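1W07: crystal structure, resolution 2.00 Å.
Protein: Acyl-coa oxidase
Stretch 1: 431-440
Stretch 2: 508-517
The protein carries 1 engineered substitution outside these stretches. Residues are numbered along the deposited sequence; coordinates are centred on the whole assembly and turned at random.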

# COMPACT_ATOMS: atom_id res chain seq x y z
N GLN B 431 -9.04 3.48 17.65
CA GLN B 431 -10.24 2.65 17.61
C GLN B 431 -10.46 1.95 18.95
O GLN B 431 -11.59 1.60 19.30
CB GLN B 431 -10.16 1.63 16.48
CG GLN B 431 -10.37 2.22 15.07
CD GLN B 431 -11.78 2.75 14.84
OE1 GLN B 431 -12.59 2.85 15.76
NE2 GLN B 431 -12.09 3.10 13.59
N LEU B 432 -9.39 1.73 19.71
CA LEU B 432 -9.52 1.09 21.01
C LEU B 432 -10.20 2.05 21.98
O LEU B 432 -10.92 1.63 22.88
CB LEU B 432 -8.15 0.67 21.54
CG LEU B 432 -7.51 -0.52 20.81
CD1 LEU B 432 -6.07 -0.70 21.24
CD2 LEU B 432 -8.33 -1.77 21.10
N GLN B 433 -9.97 3.34 21.78
CA GLN B 433 -10.59 4.35 22.63
C GLN B 433 -12.09 4.33 22.36
O GLN B 433 -12.90 4.43 23.29
CB GLN B 433 -10.02 5.73 22.32
CG GLN B 433 -8.69 6.01 23.01
CD GLN B 433 -7.88 7.12 22.35
OE1 GLN B 433 -8.44 8.12 21.88
NE2 GLN B 433 -6.57 6.95 22.33
N VAL B 434 -12.47 4.18 21.10
CA VAL B 434 -13.88 4.12 20.74
C VAL B 434 -14.50 2.89 21.39
O VAL B 434 -15.59 2.95 21.95
CB VAL B 434 -14.08 4.03 19.20
CG1 VAL B 434 -15.56 3.81 18.86
CG2 VAL B 434 -13.58 5.32 18.55
N ALA B 435 -13.78 1.77 21.34
CA ALA B 435 -14.26 0.52 21.93
C ALA B 435 -14.54 0.73 23.42
O ALA B 435 -15.59 0.31 23.92
CB ALA B 435 -13.23 -0.59 21.73
N ARG B 436 -13.62 1.37 24.13
CA ARG B 436 -13.84 1.63 25.55
C ARG B 436 -15.12 2.44 25.74
O ARG B 436 -15.92 2.16 26.62
CB ARG B 436 -12.65 2.38 26.16
CG ARG B 436 -11.39 1.55 26.32
CD ARG B 436 -10.33 2.36 27.04
NE ARG B 436 -9.02 1.72 27.02
CZ ARG B 436 -8.67 0.64 27.71
NH1 ARG B 436 -9.54 0.03 28.52
NH2 ARG B 436 -7.44 0.16 27.60
N PHE B 437 -15.31 3.46 24.90
CA PHE B 437 -16.51 4.30 24.97
C PHE B 437 -17.77 3.47 24.72
O PHE B 437 -18.78 3.64 25.41
CB PHE B 437 -16.41 5.42 23.92
CG PHE B 437 -17.68 6.21 23.76
CD1 PHE B 437 -18.08 7.11 24.75
CD2 PHE B 437 -18.48 6.06 22.63
CE1 PHE B 437 -19.25 7.84 24.62
CE2 PHE B 437 -19.67 6.79 22.49
CZ PHE B 437 -20.05 7.68 23.49
N LEU B 438 -17.70 2.57 23.75
CA LEU B 438 -18.83 1.72 23.43
C LEU B 438 -19.13 0.77 24.57
O LEU B 438 -20.30 0.54 24.90
CB LEU B 438 -18.57 0.91 22.14
CG LEU B 438 -18.56 1.72 20.83
CD1 LEU B 438 -18.20 0.79 19.67
CD2 LEU B 438 -19.94 2.36 20.60
N MET B 439 -18.08 0.23 25.19
CA MET B 439 -18.26 -0.69 26.31
C MET B 439 -18.91 0.02 27.50
O MET B 439 -19.76 -0.56 28.17
CB MET B 439 -16.91 -1.29 26.73
CG MET B 439 -16.32 -2.27 25.72
SD MET B 439 -17.40 -3.66 25.29
CE MET B 439 -18.11 -3.07 23.72
N LYS B 440 -18.51 1.26 27.76
CA LYS B 440 -19.11 2.01 28.85
C LYS B 440 -20.57 2.33 28.55
O LYS B 440 -21.42 2.26 29.43
CB LYS B 440 -18.34 3.32 29.09
CG LYS B 440 -17.00 3.12 29.77
CD LYS B 440 -16.29 4.44 30.04
CE LYS B 440 -17.08 5.36 30.97
NZ LYS B 440 -16.33 6.62 31.26
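Stretch 2 508-517: QEQGFQELLA

Two helices whose axes come no nearer than 12.5 Å can still make an intimate contact if long side chains bridge the gap, and acyl-CoA oxidase offers a compact example. Residues 508-514 form a helix that crosses helix 431-440 at 130°, running roughly against it; Leu-515 leaves helical geometry (phi/psi -99/23) and occupies the N-cap position of the next helix, which starts at Leu-516. Phe-512 is the centrepiece. Its CA-to-CB bond points toward stretch 1, and chi1 t with chi2 at 89° carries the ring to the opposing helix, where Phe-512 CZ lies 3.4 Å from Arg-436 CG. Arg-436 starts sideways, but its m, t, t chain extends along the ring, and chi4 of -72° turns the guanidinium flat onto the Phe-512 ring, with planes at 10° and centres 4.1 Å apart, a cation-pi stack. The guanidinium edge remains free for Glu-509, whose t, p rotamer brings the carboxylate into a salt bridge, with weak hydrogen bonds from Arg-436 NH1 to Glu-509 OE1 (3.5 Å) and from Arg-436 NH2 to Glu-509 OE2 (3.4 Å). Gln-513, folded m, m, donates a hydrogen bond from NE2 to Glu-509 OE2 at 3.0 Å. At the ring edge lies Met-439, its CG 4.4 Å from Phe-512 CE1. Farther along, Leu-432 and Leu-516, both m, t, meet CD2 to CD2 at 3.4 Å.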

# COMPACT_ATOMS: atom_id res chain seq x y z
N GLN B 508 -11.25 -7.20 34.53
CA GLN B 508 -11.83 -6.56 33.35
C GLN B 508 -10.80 -6.02 32.35
O GLN B 508 -11.04 -6.06 31.15
CB GLN B 508 -12.77 -5.44 33.78
CG GLN B 508 -14.06 -5.97 34.37
CD GLN B 508 -14.86 -6.78 33.38
OE1 GLN B 508 -15.56 -6.22 32.53
NE2 GLN B 508 -14.76 -8.10 33.46
N GLU B 509 -9.67 -5.53 32.85
CA GLU B 509 -8.64 -5.01 31.97
C GLU B 509 -7.95 -6.18 31.25
O GLU B 509 -7.52 -6.05 30.10
CB GLU B 509 -7.61 -4.20 32.75
CG GLU B 509 -6.68 -3.37 31.87
CD GLU B 509 -7.42 -2.54 30.84
OE1 GLU B 509 -8.45 -1.91 31.19
OE2 GLU B 509 -6.99 -2.49 29.67
N GLN B 510 -7.84 -7.32 31.94
CA GLN B 510 -7.23 -8.50 31.33
C GLN B 510 -8.12 -8.97 30.19
O GLN B 510 -7.63 -9.32 29.12
CB GLN B 510 -7.08 -9.64 32.35
CG GLN B 510 -5.80 -9.59 33.17
CD GLN B 510 -5.54 -10.88 33.94
OE1 GLN B 510 -4.43 -11.11 34.41
NE2 GLN B 510 -6.56 -11.72 34.08
N GLY B 511 -9.43 -8.99 30.43
CA GLY B 511 -10.36 -9.42 29.40
C GLY B 511 -10.32 -8.48 28.20
O GLY B 511 -10.37 -8.92 27.05
N PHE B 512 -10.23 -7.18 28.48
CA PHE B 512 -10.18 -6.16 27.43
C PHE B 512 -8.97 -6.42 26.53
O PHE B 512 -9.08 -6.35 25.31
CB PHE B 512 -10.06 -4.77 28.06
CG PHE B 512 -10.35 -3.64 27.09
CD1 PHE B 512 -11.64 -3.17 26.91
CD2 PHE B 512 -9.32 -3.07 26.34
CE1 PHE B 512 -11.92 -2.16 26.01
CE2 PHE B 512 -9.58 -2.04 25.42
CZ PHE B 512 -10.88 -1.59 25.26
N GLN B 513 -7.82 -6.72 27.15
CA GLN B 513 -6.58 -6.99 26.41
C GLN B 513 -6.66 -8.28 25.60
O GLN B 513 -6.13 -8.36 24.49
CB GLN B 513 -5.40 -7.06 27.38
CG GLN B 513 -5.04 -5.73 28.04
CD GLN B 513 -4.87 -4.59 27.03
OE1 GLN B 513 -4.17 -4.74 26.03
NE2 GLN B 513 -5.48 -3.45 27.32
N GLU B 514 -7.32 -9.29 26.16
CA GLU B 514 -7.48 -10.57 25.49
C GLU B 514 -8.35 -10.41 24.23
O GLU B 514 -8.06 -11.01 23.20
CB GLU B 514 -8.13 -11.57 26.45
CG GLU B 514 -8.27 -12.99 25.92
CD GLU B 514 -6.93 -13.60 25.55
OE1 GLU B 514 -5.93 -13.30 26.22
OE2 GLU B 514 -6.88 -14.39 24.57
N LEU B 515 -9.40 -9.61 24.32
CA LEU B 515 -10.32 -9.42 23.21
C LEU B 515 -10.07 -8.16 22.37
O LEU B 515 -10.98 -7.69 21.69
CB LEU B 515 -11.75 -9.43 23.73
CG LEU B 515 -12.17 -10.63 24.59
CD1 LEU B 515 -13.58 -10.42 25.09
CD2 LEU B 515 -12.10 -11.92 23.79
N LEU B 516 -8.86 -7.63 22.41
CA LEU B 516 -8.54 -6.41 21.67
C LEU B 516 -8.98 -6.44 20.22
O LEU B 516 -9.59 -5.49 19.74
CB LEU B 516 -7.04 -6.09 21.72
CG LEU B 516 -6.48 -5.36 22.93
CD1 LEU B 516 -5.08 -4.89 22.62
CD2 LEU B 516 -7.34 -4.16 23.29
N ALA B 517 -8.65 -7.53 19.51
CA ALA B 517 -9.01 -7.64 18.10
C ALA B 517 -10.53 -7.54 17.93
O ALA B 517 -11.01 -6.82 17.05
CB ALA B 517 -8.48 -8.99 17.52